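Local atomic coordinates of imelysin (Bacteroides ovatus ATCC 8483, PDB entry 3OYV), a protein that is probably involved in bacterial iron uptake, as a metal-binding, imelysin-like protein of the outer membrane. Residues Y130-A135 against N166-A171; D235-P240 against E286-G291; D10-D15 against A311-L316. All blocks are in the same frame, centred on the assembly; numbering follows the deposited sequence.

Contact 1: residues Y130-A135 against N166-A171; sequences YSIRNA and NAIQKA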
ATOM      1  N   TYR A 130       6.438   7.943  -2.631  1.00 10.92           N
ATOM      2  CA  TYR A 130       7.528   7.928  -1.666  1.00 10.90           C
ATOM      3  C   TYR A 130       8.135   6.554  -1.478  1.00 10.00           C
ATOM      4  O   TYR A 130       9.300   6.467  -1.135  1.00 10.87           O
ATOM      5  CB  TYR A 130       7.093   8.521  -0.328  1.00 12.69           C
ATOM      6  CG  TYR A 130       6.865  10.009  -0.379  1.00 14.21           C
ATOM      7  CD1 TYR A 130       7.684  10.823  -1.154  1.00 20.67           C
ATOM      8  CD2 TYR A 130       5.847  10.609   0.351  1.00 16.58           C
ATOM      9  CE1 TYR A 130       7.494  12.190  -1.210  1.00 22.25           C
ATOM     10  CE2 TYR A 130       5.652  11.994   0.306  1.00 18.97           C
ATOM     11  CZ  TYR A 130       6.484  12.754  -0.478  1.00 18.45           C
ATOM     12  OH  TYR A 130       6.298  14.120  -0.532  1.00 28.42           O
ATOM     13  N   SER A 131       7.377   5.496  -1.746  1.00 10.47           N
ATOM     14  CA  SER A 131       7.958   4.152  -1.779  1.00 10.12           C
ATOM     15  C   SER A 131       9.074   4.046  -2.826  1.00 10.01           C
ATOM     16  O   SER A 131      10.156   3.479  -2.567  1.00  9.97           O
ATOM     17  CB  SER A 131       6.885   3.095  -2.019  1.00  9.10           C
ATOM     18  OG  SER A 131       7.400   1.781  -1.821  1.00  8.85           O
ATOM     19  N   ILE A 132       8.830   4.646  -3.986  1.00 10.78           N
ATOM     20  CA  ILE A 132       9.851   4.694  -5.032  1.00 11.04           C
ATOM     21  C   ILE A 132      11.070   5.520  -4.558  1.00  9.52           C
ATOM     22  O   ILE A 132      12.228   5.098  -4.736  1.00 10.64           O
ATOM     23  CB  ILE A 132       9.300   5.325  -6.338  1.00 11.64           C
ATOM     24  CG1 ILE A 132       8.137   4.499  -6.873  1.00 12.35           C
ATOM     25  CG2 ILE A 132      10.422   5.485  -7.370  1.00 12.99           C
ATOM     26  CD1 ILE A 132       7.424   5.185  -8.071  1.00 12.83           C
ATOM     27  N   ARG A 133      10.810   6.680  -3.969  1.00 10.05           N
ATOM     28  CA  ARG A 133      11.880   7.472  -3.394  1.00 10.56           C
ATOM     29  C   ARG A 133      12.727   6.642  -2.439  1.00 10.44           C
ATOM     30  O   ARG A 133      13.950   6.632  -2.536  1.00 11.51           O
ATOM     31  CB  ARG A 133      11.310   8.672  -2.668  1.00 11.32           C
ATOM     32  CG  ARG A 133      12.394   9.592  -2.124  1.00 13.99           C
ATOM     33  CD  ARG A 133      11.877  10.417  -0.983  1.00 16.87           C
ATOM     34  NE  ARG A 133      11.408   9.596   0.134  1.00 15.81           N
ATOM     35  CZ  ARG A 133      10.843  10.083   1.217  1.00 19.37           C
ATOM     36  NH1 ARG A 133      10.678  11.409   1.344  1.00 25.55           N
ATOM     37  NH2 ARG A 133      10.429   9.271   2.185  1.00 20.72           N
ATOM     38  N   ASN A 134      12.072   5.960  -1.505  1.00 10.87           N
ATOM     39  CA  ASN A 134      12.801   5.147  -0.535  1.00 11.06           C
ATOM     40  C   ASN A 134      13.656   4.090  -1.197  1.00 10.40           C
ATOM     41  O   ASN A 134      14.815   3.889  -0.823  1.00 10.59           O
ATOM     42  CB  ASN A 134      11.842   4.516   0.459  1.00 10.90           C
ATOM     43  CG  ASN A 134      11.164   5.531   1.365  1.00  9.72           C
ATOM     44  OD1 ASN A 134      11.485   6.738   1.343  1.00 10.58           O
ATOM     45  ND2 ASN A 134      10.220   5.065   2.173  1.00 10.57           N
ATOM     46  N   ALA A 135      13.110   3.409  -2.195  1.00  9.57           N
ATOM     47  CA  ALA A 135      13.851   2.376  -2.914  1.00  9.93           C
ATOM     48  C   ALA A 135      15.086   2.967  -3.578  1.00 10.00           C
ATOM     49  O   ALA A 135      16.154   2.365  -3.528  1.00 10.74           O
ATOM     50  CB  ALA A 135      12.971   1.671  -3.983  1.00 11.24           C
ATOM     51  N   ASN A 166      14.264  14.325  -9.715  1.00 16.32           N
ATOM     52  CA  ASN A 166      13.271  15.336 -10.102  1.00 15.96           C
ATOM     53  C   ASN A 166      11.914  14.735 -10.487  1.00 17.38           C
ATOM     54  O   ASN A 166      10.864  15.294 -10.154  1.00 18.43           O
ATOM     55  CB  ASN A 166      13.802  16.199 -11.271  1.00 18.14           C
ATOM     56  CG  ASN A 166      14.926  17.128 -10.842  1.00 17.95           C
ATOM     57  OD1 ASN A 166      15.135  17.343  -9.644  1.00 21.00           O
ATOM     58  ND2 ASN A 166      15.576  17.776 -11.820  1.00 19.64           N
ATOM     59  N   ALA A 167      11.958  13.635 -11.216  1.00 15.59           N
ATOM     60  CA  ALA A 167      10.716  12.959 -11.650  1.00 15.90           C
ATOM     61  C   ALA A 167       9.946  12.357 -10.482  1.00 15.38           C
ATOM     62  O   ALA A 167       8.698  12.404 -10.466  1.00 17.12           O
ATOM     63  CB  ALA A 167      10.983  11.928 -12.678  1.00 15.40           C
ATOM     64  N   ILE A 168      10.653  11.807  -9.502  1.00 16.00           N
ATOM     65  CA  ILE A 168       9.994  11.309  -8.300  1.00 15.04           C
ATOM     66  C   ILE A 168       9.313  12.448  -7.561  1.00 14.73           C
ATOM     67  O   ILE A 168       8.123  12.395  -7.204  1.00 16.24           O
ATOM     68  CB  ILE A 168      11.011  10.600  -7.376  1.00 14.31           C
ATOM     69  CG1 ILE A 168      11.526   9.354  -8.058  1.00 13.26           C
ATOM     70  CG2 ILE A 168      10.368  10.279  -6.019  1.00 14.30           C
ATOM     71  CD1 ILE A 168      12.755   8.724  -7.352  1.00 13.66           C
ATOM     72  N   GLN A 169      10.037  13.528  -7.362  1.00 14.68           N
ATOM     73  CA  GLN A 169       9.486  14.671  -6.702  1.00 15.09           C
ATOM     74  C   GLN A 169       8.313  15.307  -7.486  1.00 15.62           C
ATOM     75  O   GLN A 169       7.299  15.705  -6.888  1.00 17.19           O
ATOM     76  CB  GLN A 169      10.563  15.734  -6.506  1.00 18.44           C
ATOM     77  CG  GLN A 169      10.086  16.958  -5.743  1.00 28.05           C
ATOM     78  CD  GLN A 169       9.269  16.604  -4.515  1.00 38.02           C
ATOM     79  OE1 GLN A 169       8.157  17.118  -4.329  1.00 47.05           O
ATOM     80  NE2 GLN A 169       9.806  15.713  -3.671  1.00 40.34           N
ATOM     81  N   LYS A 170       8.441  15.336  -8.808  1.00 15.74           N
ATOM     82  CA  LYS A 170       7.379  15.987  -9.525  0.60 15.00           C
ATOM     83  C   LYS A 170       6.068  15.178  -9.487  1.00 16.16           C
ATOM     84  O   LYS A 170       4.991  15.791  -9.392  1.00 17.41           O
ATOM     85  CB  LYS A 170       7.818  16.254 -10.915  0.60 14.59           C
ATOM     86  CG  LYS A 170       6.832  17.062 -11.644  0.60 10.93           C
ATOM     87  CD  LYS A 170       7.317  17.189 -13.033  0.60 12.03           C
ATOM     88  CE  LYS A 170       6.283  17.780 -13.918  0.60 14.43           C
ATOM     89  NZ  LYS A 170       6.765  17.777 -15.307  0.60 14.74           N
ATOM     90  N   ALA A 171       6.142  13.851  -9.477  1.00 16.06           N
ATOM     91  CA  ALA A 171       4.938  13.020  -9.328  1.00 12.90           C
ATOM     92  C   ALA A 171       4.309  13.199  -7.947  1.00 13.16           C
ATOM     93  O   ALA A 171       3.086  13.360  -7.833  1.00 14.84           O
ATOM     94  CB  ALA A 171       5.247  11.563  -9.637  1.00 14.66           C
TER
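I132 and I168 hold matching rotamers where they meet: in each, CG1 lies opposite the carbonyl carbon (chi1 -61° and -66°), which leaves the CG2 methyl opposite the backbone N. For I132 this lays CG2 against the CG1-CD1 arm of I168, 4.0 Å from its CD1 and 4.1 Å from its CG1. The two side chains cross obliquely. I168 uses its second branch on the neighbouring residue, placing CG2 3.8 Å from R133 CB and 4.1 Å from R133 CA. No hydrogen bond joins the segments; I168 carries the apolar contact from its side, dividing its two branches between I132 and R133.

Beyond CB, R133 leaves the interface. Its chain bends at chi3 (60°) and comes back along its own helix, where NE and NH2 both donate to N134 OD1, at 3.1 and 2.9 Å. This is a side-on grip on a single oxygen that lies close to the guanidinium plane: NH2 reaches a lone pair in the carbonyl plane, while NE arrives tilted from it. Y130 CD1 stands 3.8 Å above one guanidinium face, near its rim. With an alanine here the CB contact with I168 could remain, but N134 OD1 would probably lose both of these donors and its amide would be freer to turn.

I132 also touches L201 and L205 of helix 189-214 and C82, I85 and A86 of helix 71-102, and I168 shares L201. Helices 121-137 and 158-177 thus meet through two isoleucines and the CB end of an arginine in the buried interior of a helical bundle, as expected for the all-alpha imelysin fold.

Contact 2: residues D235-P240 against E286-G291; sequences DAVVVP and EAFLFG
V238 and F288 form the close part of this contact, and the geometry identifies it as a CH-pi interaction. V238 CG2 lies over the centre of one face of the F288 ring, 4.0 Å from the centroid and 12° off the ring normal. The other methyl, CG1, comes within 3.9 Å of both F288 CD2 and F288 CE2, and the backbone joins in, with V238 CA 3.9 Å from F288 CE2. The valine and the phenylalanine run alongside each other in opposite directions. V237 adds a narrower touch: its CG1, set opposite the backbone N (chi1 180°), comes obliquely to F288 CE1 at 3.8 Å. No hydrogen bond crosses between the segments.

The packing slackens away from this ring. V239 points away from the loop and touches Y43 and N47 of helix 21-47, and the ring of F290 does not come into contact with 235-240, meeting F60 instead. Farther round the helix D235 is exposed and forms a salt bridge with K61. The buried side is continued by Y242, whose ring meets F288 edge-to-face, and by Y233.

After F288 the loop makes an inverse gamma turn centred on L289. The helical partner of F288 is an irregular stretch of helix 223-261: a wider pi-type turn at 235-238, followed by a kink at P240, whose nitrogen has no bond to the preceding turn.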
ATOM      1  N   ASP A 235      17.832  -4.177   4.108  1.00  9.38           N
ATOM      2  CA  ASP A 235      17.999  -3.999   5.554  1.00  9.28           C
ATOM      3  C   ASP A 235      17.481  -2.673   6.067  1.00 10.55           C
ATOM      4  O   ASP A 235      17.089  -2.621   7.232  1.00 11.70           O
ATOM      5  CB  ASP A 235      19.489  -4.175   5.958  1.00 10.98           C
ATOM      6  CG  ASP A 235      19.984  -5.601   5.867  1.00 13.25           C
ATOM      7  OD1 ASP A 235      19.147  -6.517   5.789  1.00 12.91           O
ATOM      8  OD2 ASP A 235      21.228  -5.769   5.891  1.00 15.34           O
ATOM      9  N   ALA A 236      17.493  -1.608   5.240  1.00  9.48           N
ATOM     10  CA  ALA A 236      17.069  -0.277   5.630  1.00  9.09           C
ATOM     11  C   ALA A 236      15.696   0.125   5.114  1.00 10.17           C
ATOM     12  O   ALA A 236      15.036   0.957   5.709  1.00 12.17           O
ATOM     13  CB  ALA A 236      18.132   0.777   5.233  1.00 12.46           C
ATOM     14  N   VAL A 237      15.278  -0.430   3.990  1.00  9.05           N
ATOM     15  CA  VAL A 237      13.999  -0.055   3.404  1.00  9.11           C
ATOM     16  C   VAL A 237      12.937  -1.129   3.603  1.00  9.25           C
ATOM     17  O   VAL A 237      11.912  -0.881   4.263  1.00 10.12           O
ATOM     18  CB  VAL A 237      14.124   0.377   1.928  1.00  9.42           C
ATOM     19  CG1 VAL A 237      12.737   0.762   1.344  1.00 10.99           C
ATOM     20  CG2 VAL A 237      15.094   1.572   1.814  1.00 10.77           C
ATOM     21  N   VAL A 238      13.151  -2.308   3.021  1.00  8.77           N
ATOM     22  CA  VAL A 238      12.096  -3.305   2.954  1.00  8.73           C
ATOM     23  C   VAL A 238      11.765  -3.851   4.351  1.00  9.61           C
ATOM     24  O   VAL A 238      10.614  -3.786   4.789  1.00  9.40           O
ATOM     25  CB  VAL A 238      12.447  -4.458   1.998  1.00  8.87           C
ATOM     26  CG1 VAL A 238      11.362  -5.535   2.040  1.00 10.97           C
ATOM     27  CG2 VAL A 238      12.601  -3.942   0.554  1.00 11.42           C
ATOM     28  N   VAL A 239      12.751  -4.435   5.037  1.00 10.05           N
ATOM     29  CA  VAL A 239      12.445  -5.104   6.320  1.00  9.37           C
ATOM     30  C   VAL A 239      11.909  -4.122   7.363  1.00  9.16           C
ATOM     31  O   VAL A 239      10.910  -4.423   8.018  1.00 10.34           O
ATOM     32  CB  VAL A 239      13.600  -5.989   6.783  1.00  9.76           C
ATOM     33  CG1 VAL A 239      13.254  -6.626   8.142  1.00 13.22           C
ATOM     34  CG2 VAL A 239      13.910  -7.098   5.758  1.00 12.51           C
ATOM     35  N   PRO A 240      12.532  -2.934   7.489  1.00  8.96           N
ATOM     36  CA  PRO A 240      11.957  -1.963   8.443  1.00 10.12           C
ATOM     37  C   PRO A 240      10.556  -1.510   8.120  1.00  8.28           C
ATOM     38  O   PRO A 240       9.766  -1.226   9.029  1.00 10.30           O
ATOM     39  CB  PRO A 240      12.983  -0.829   8.448  1.00 10.39           C
ATOM     40  CG  PRO A 240      14.294  -1.482   8.071  1.00 11.95           C
ATOM     41  CD  PRO A 240      13.874  -2.514   7.037  1.00  9.88           C
ATOM     42  N   GLU A 286       4.547  -0.021  -1.465  1.00  9.13           N
ATOM     43  CA  GLU A 286       3.972  -0.468  -2.737  0.60  9.74           C
ATOM     44  C   GLU A 286       4.906  -0.403  -3.941  1.00 11.09           C
ATOM     45  O   GLU A 286       4.543  -0.899  -4.990  1.00 11.19           O
ATOM     46  CB  GLU A 286       2.629   0.195  -3.022  0.60  9.08           C
ATOM     47  CG  GLU A 286       1.553  -0.148  -1.996  0.60 11.36           C
ATOM     48  CD  GLU A 286       0.179   0.443  -2.304  0.60  9.89           C
ATOM     49  OE1 GLU A 286      -0.203   0.574  -3.498  0.60 12.64           O
ATOM     50  OE2 GLU A 286      -0.523   0.780  -1.351  0.60 12.33           O
ATOM     51  N   ALA A 287       6.120   0.145  -3.786  1.00 10.60           N
ATOM     52  CA  ALA A 287       7.169  -0.001  -4.803  1.00 10.48           C
ATOM     53  C   ALA A 287       7.891  -1.343  -4.740  1.00 10.52           C
ATOM     54  O   ALA A 287       8.708  -1.629  -5.604  1.00 11.14           O
ATOM     55  CB  ALA A 287       8.182   1.163  -4.743  1.00 10.30           C
ATOM     56  N   PHE A 288       7.597  -2.174  -3.725  1.00  9.50           N
ATOM     57  CA  PHE A 288       8.188  -3.490  -3.607  1.00  9.81           C
ATOM     58  C   PHE A 288       7.125  -4.563  -3.429  1.00  9.83           C
ATOM     59  O   PHE A 288       7.194  -5.386  -2.506  1.00 10.33           O
ATOM     60  CB  PHE A 288       9.336  -3.598  -2.577  1.00 11.25           C
ATOM     61  CG  PHE A 288       9.165  -2.821  -1.297  1.00  9.85           C
ATOM     62  CD1 PHE A 288       9.540  -1.499  -1.222  1.00 10.20           C
ATOM     63  CD2 PHE A 288       8.797  -3.460  -0.122  1.00 10.17           C
ATOM     64  CE1 PHE A 288       9.502  -0.792  -0.023  1.00 11.17           C
ATOM     65  CE2 PHE A 288       8.747  -2.789   1.074  1.00 10.87           C
ATOM     66  CZ  PHE A 288       9.108  -1.445   1.149  1.00 10.85           C
ATOM     67  N   LEU A 289       6.154  -4.579  -4.346  1.00  9.91           N
ATOM     68  CA  LEU A 289       5.135  -5.634  -4.378  1.00 11.27           C
ATOM     69  C   LEU A 289       5.672  -6.854  -5.131  1.00 11.82           C
ATOM     70  O   LEU A 289       5.217  -7.200  -6.233  1.00 13.76           O
ATOM     71  CB  LEU A 289       3.832  -5.110  -4.977  1.00 11.31           C
ATOM     72  CG  LEU A 289       3.094  -4.022  -4.187  1.00 12.95           C
ATOM     73  CD1 LEU A 289       1.993  -3.332  -5.015  1.00 14.62           C
ATOM     74  CD2 LEU A 289       2.504  -4.595  -2.880  1.00 13.66           C
ATOM     75  N   PHE A 290       6.687  -7.482  -4.541  1.00 10.80           N
ATOM     76  CA  PHE A 290       7.267  -8.704  -5.047  1.00 11.51           C
ATOM     77  C   PHE A 290       7.661  -9.596  -3.895  1.00 11.88           C
ATOM     78  O   PHE A 290       7.659  -9.176  -2.746  1.00 12.50           O
ATOM     79  CB  PHE A 290       8.484  -8.441  -5.968  1.00 12.77           C
ATOM     80  CG  PHE A 290       9.720  -7.961  -5.258  1.00 13.15           C
ATOM     81  CD1 PHE A 290       9.951  -6.599  -5.075  1.00 15.09           C
ATOM     82  CD2 PHE A 290      10.666  -8.855  -4.835  1.00 14.50           C
ATOM     83  CE1 PHE A 290      11.125  -6.178  -4.454  1.00 14.40           C
ATOM     84  CE2 PHE A 290      11.818  -8.447  -4.197  1.00 16.83           C
ATOM     85  CZ  PHE A 290      12.055  -7.116  -4.025  1.00 15.73           C
ATOM     86  N   GLY A 291       7.975 -10.851  -4.195  1.00 13.13           N
ATOM     87  CA  GLY A 291       8.304 -11.801  -3.157  1.00 12.72           C
ATOM     88  C   GLY A 291       7.064 -12.130  -2.353  1.00 12.50           C
ATOM     89  O   GLY A 291       5.961 -12.195  -2.912  1.00 12.99           O
TER

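Contact 3: residues D10-D15 against A311-L316; sequences DPANID and AIVQIL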
ATOM      1  N   ASP A  10     -23.779   0.844  -6.930  1.00 17.22           N
ATOM      2  CA  ASP A  10     -24.315   0.542  -5.603  0.60 18.11           C
ATOM      3  C   ASP A  10     -23.324   1.034  -4.551  1.00 18.47           C
ATOM      4  O   ASP A  10     -22.334   0.342  -4.246  1.00 24.23           O
ATOM      5  CB  ASP A  10     -24.632  -0.948  -5.452  0.60 19.09           C
ATOM      6  CG  ASP A  10     -25.387  -1.272  -4.159  0.60 22.66           C
ATOM      7  OD1 ASP A  10     -25.639  -0.346  -3.336  0.60 22.37           O
ATOM      8  OD2 ASP A  10     -25.718  -2.478  -3.981  0.60 26.33           O
ATOM      9  N   PRO A  11     -23.572   2.243  -3.978  1.00 17.17           N
ATOM     10  CA  PRO A  11     -22.716   2.782  -2.905  1.00 22.19           C
ATOM     11  C   PRO A  11     -22.743   2.043  -1.581  1.00 23.35           C
ATOM     12  O   PRO A  11     -21.859   2.278  -0.721  1.00 26.85           O
ATOM     13  CB  PRO A  11     -23.305   4.179  -2.627  1.00 23.05           C
ATOM     14  CG  PRO A  11     -24.220   4.475  -3.750  1.00 25.39           C
ATOM     15  CD  PRO A  11     -24.718   3.145  -4.230  1.00 20.67           C
ATOM     16  N   ALA A  12     -23.715   1.162  -1.394  1.00 20.35           N
ATOM     17  CA  ALA A  12     -23.802   0.397  -0.143  1.00 21.96           C
ATOM     18  C   ALA A  12     -23.750   1.281   1.107  1.00 21.65           C
ATOM     19  O   ALA A  12     -22.902   1.104   1.992  1.00 25.42           O
ATOM     20  CB  ALA A  12     -22.674  -0.635  -0.116  1.00 25.48           C
ATOM     21  N   ASN A  13     -24.679   2.213   1.198  1.00 22.73           N
ATOM     22  CA  ASN A  13     -24.825   3.096   2.344  1.00 23.63           C
ATOM     23  C   ASN A  13     -25.298   2.312   3.577  1.00 22.22           C
ATOM     24  O   ASN A  13     -26.280   1.582   3.504  1.00 22.39           O
ATOM     25  CB  ASN A  13     -25.879   4.174   2.053  1.00 25.20           C
ATOM     26  CG  ASN A  13     -26.014   5.167   3.188  1.00 27.44           C
ATOM     27  OD1 ASN A  13     -25.155   6.033   3.365  1.00 36.25           O
ATOM     28  ND2 ASN A  13     -27.109   5.068   3.951  1.00 27.93           N
ATOM     29  N   ILE A  14     -24.619   2.488   4.698  1.00 18.98           N
ATOM     30  CA  ILE A  14     -25.103   1.973   5.972  1.00 17.45           C
ATOM     31  C   ILE A  14     -24.518   2.835   7.078  1.00 17.24           C
ATOM     32  O   ILE A  14     -23.400   3.328   6.939  1.00 19.17           O
ATOM     33  CB  ILE A  14     -24.752   0.487   6.111  1.00 17.95           C
ATOM     34  CG1 ILE A  14     -25.369  -0.091   7.372  1.00 16.90           C
ATOM     35  CG2 ILE A  14     -23.204   0.278   6.068  1.00 19.41           C
ATOM     36  CD1 ILE A  14     -25.304  -1.633   7.416  1.00 19.45           C
ATOM     37  N   ASP A  15     -25.266   3.045   8.149  1.00 17.85           N
ATOM     38  CA  ASP A  15     -24.751   3.702   9.332  1.00 17.54           C
ATOM     39  C   ASP A  15     -24.770   2.738  10.511  1.00 17.87           C
ATOM     40  O   ASP A  15     -25.573   1.802  10.545  1.00 19.87           O
ATOM     41  CB  ASP A  15     -25.577   4.940   9.667  1.00 20.31           C
ATOM     42  CG  ASP A  15     -25.559   5.978   8.560  1.00 22.75           C
ATOM     43  OD1 ASP A  15     -24.454   6.368   8.143  1.00 19.92           O
ATOM     44  OD2 ASP A  15     -26.651   6.411   8.121  1.00 27.75           O
ATOM     45  N   ALA A 311     -22.041  -6.874  -0.234  1.00 15.52           N
ATOM     46  CA  ALA A 311     -21.764  -8.021   0.627  1.00 15.09           C
ATOM     47  C   ALA A 311     -21.391  -7.610   2.043  1.00 14.95           C
ATOM     48  O   ALA A 311     -21.776  -8.288   3.011  1.00 15.35           O
ATOM     49  CB  ALA A 311     -20.688  -8.920   0.045  1.00 17.33           C
ATOM     50  N   ILE A 312     -20.668  -6.492   2.173  1.00 13.40           N
ATOM     51  CA  ILE A 312     -20.355  -5.981   3.522  1.00 13.73           C
ATOM     52  C   ILE A 312     -21.627  -5.565   4.245  1.00 13.63           C
ATOM     53  O   ILE A 312     -21.806  -5.888   5.412  1.00 12.97           O
ATOM     54  CB  ILE A 312     -19.323  -4.833   3.479  1.00 15.09           C
ATOM     55  CG1 ILE A 312     -18.000  -5.307   2.861  1.00 13.89           C
ATOM     56  CG2 ILE A 312     -19.062  -4.299   4.872  1.00 13.54           C
ATOM     57  CD1 ILE A 312     -17.040  -4.161   2.440  1.00 15.49           C
ATOM     58  N   VAL A 313     -22.510  -4.844   3.567  1.00 14.26           N
ATOM     59  CA  VAL A 313     -23.782  -4.451   4.157  1.00 15.05           C
ATOM     60  C   VAL A 313     -24.607  -5.682   4.577  1.00 15.87           C
ATOM     61  O   VAL A 313     -25.175  -5.694   5.671  1.00 15.08           O
ATOM     62  CB  VAL A 313     -24.563  -3.521   3.206  1.00 16.52           C
ATOM     63  CG1 VAL A 313     -26.010  -3.273   3.700  1.00 18.68           C
ATOM     64  CG2 VAL A 313     -23.800  -2.191   3.020  1.00 19.62           C
ATOM     65  N   GLN A 314     -24.630  -6.722   3.744  1.00 15.23           N
ATOM     66  CA  GLN A 314     -25.344  -7.966   4.092  0.60 15.56           C
ATOM     67  C   GLN A 314     -24.742  -8.602   5.349  1.00 15.66           C
ATOM     68  O   GLN A 314     -25.472  -9.046   6.249  1.00 16.04           O
ATOM     69  CB  GLN A 314     -25.324  -8.951   2.926  0.60 16.88           C
ATOM     70  CG  GLN A 314     -26.171  -8.542   1.730  0.60 17.62           C
ATOM     71  CD  GLN A 314     -26.024  -9.491   0.553  0.60 28.85           C
ATOM     72  OE1 GLN A 314     -25.106 -10.318   0.504  0.60 32.18           O
ATOM     73  NE2 GLN A 314     -26.928  -9.369  -0.414  0.60 34.03           N
ATOM     74  N   ILE A 315     -23.418  -8.628   5.440  1.00 13.84           N
ATOM     75  CA  ILE A 315     -22.724  -9.093   6.666  1.00 13.77           C
ATOM     76  C   ILE A 315     -23.157  -8.285   7.897  1.00 13.58           C
ATOM     77  O   ILE A 315     -23.475  -8.841   8.966  1.00 13.88           O
ATOM     78  CB  ILE A 315     -21.180  -9.040   6.456  1.00 13.80           C
ATOM     79  CG1 ILE A 315     -20.763 -10.216   5.561  1.00 14.54           C
ATOM     80  CG2 ILE A 315     -20.430  -9.045   7.814  1.00 12.98           C
ATOM     81  CD1 ILE A 315     -19.380 -10.066   4.888  1.00 15.31           C
ATOM     82  N   LEU A 316     -23.192  -6.957   7.755  1.00 12.20           N
ATOM     83  CA  LEU A 316     -23.516  -6.103   8.879  1.00 12.36           C
ATOM     84  C   LEU A 316     -24.959  -6.276   9.328  1.00 13.01           C
ATOM     85  O   LEU A 316     -25.264  -6.073  10.501  1.00 13.55           O
ATOM     86  CB  LEU A 316     -23.217  -4.642   8.549  1.00 12.66           C
ATOM     87  CG  LEU A 316     -21.724  -4.331   8.372  1.00 13.21           C
ATOM     88  CD1 LEU A 316     -21.566  -2.884   7.783  1.00 13.92           C
ATOM     89  CD2 LEU A 316     -20.975  -4.477   9.699  1.00 14.85           C
TER
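I14 and A12, in the irregular N-terminal loop before helix 21-47, pack against V313 and L316, one turn apart on the short helix 309-316. The loop is laid over one face of the helix, and it ties the beginning of the chain to its C-terminal part in the all-alpha imelysin fold.

The side chain of I14 gives the course of the contact. Its CB starts 4.2 Å from V313 CG2. The branch methyl CG2, in the crowded position between the backbone N and the carbonyl carbon, fits between two residues of the helix, 4.0 Å from V313 CG2 and 4.0 Å from L316 CD1. CG1 lies anti to the backbone N (chi1 -174°) and serves as the link that carries the tip forward. At that tip CD1 reaches L316 CB at 3.8 Å and V313 CG1 at 4.1 Å, so the end of the isoleucine is held by both helix residues. I14 slides past V313 in the opposite direction but lies at a slant across L316. Outside the two segments, W24 of helix 21-47 touches both I14 and L316, while F349 of helix 343-351 touches I14 and L350 touches L316.

Nearer the start of the segment the contact rests on A12, whose CB is 3.7 Å from V313 CG2. The carbonyl oxygen of A12 is hydrogen-bonded to a glycerol, probably from the crystallisation liquor, which also bonds I14 N, and that same A12 O lies 3.6 Å from V313 CG2.

Overall arrangement
Contacts 1 and 2 are neighbours, with centres 15 Å apart, and they touch directly: S131 OG of helix 121-137 lies 2.9 Å from A287 N of the loop 286-291, a probable hydrogen bond. Helix 223-261 joins in through V237, which packs on N134. Contact 3 lies on the other side of the chain's centre, with its centre 37 Å from that of contact 1 and 34 Å from that of contact 2. Along the sequence contact 1 closes before contact 2 opens, and contact 3 spans both, pairing 10-15 with 311-316. The fold thus combines buried packing on one side of its centre with a distant closure that brings the N-terminal loop onto a helix from the C-terminal part.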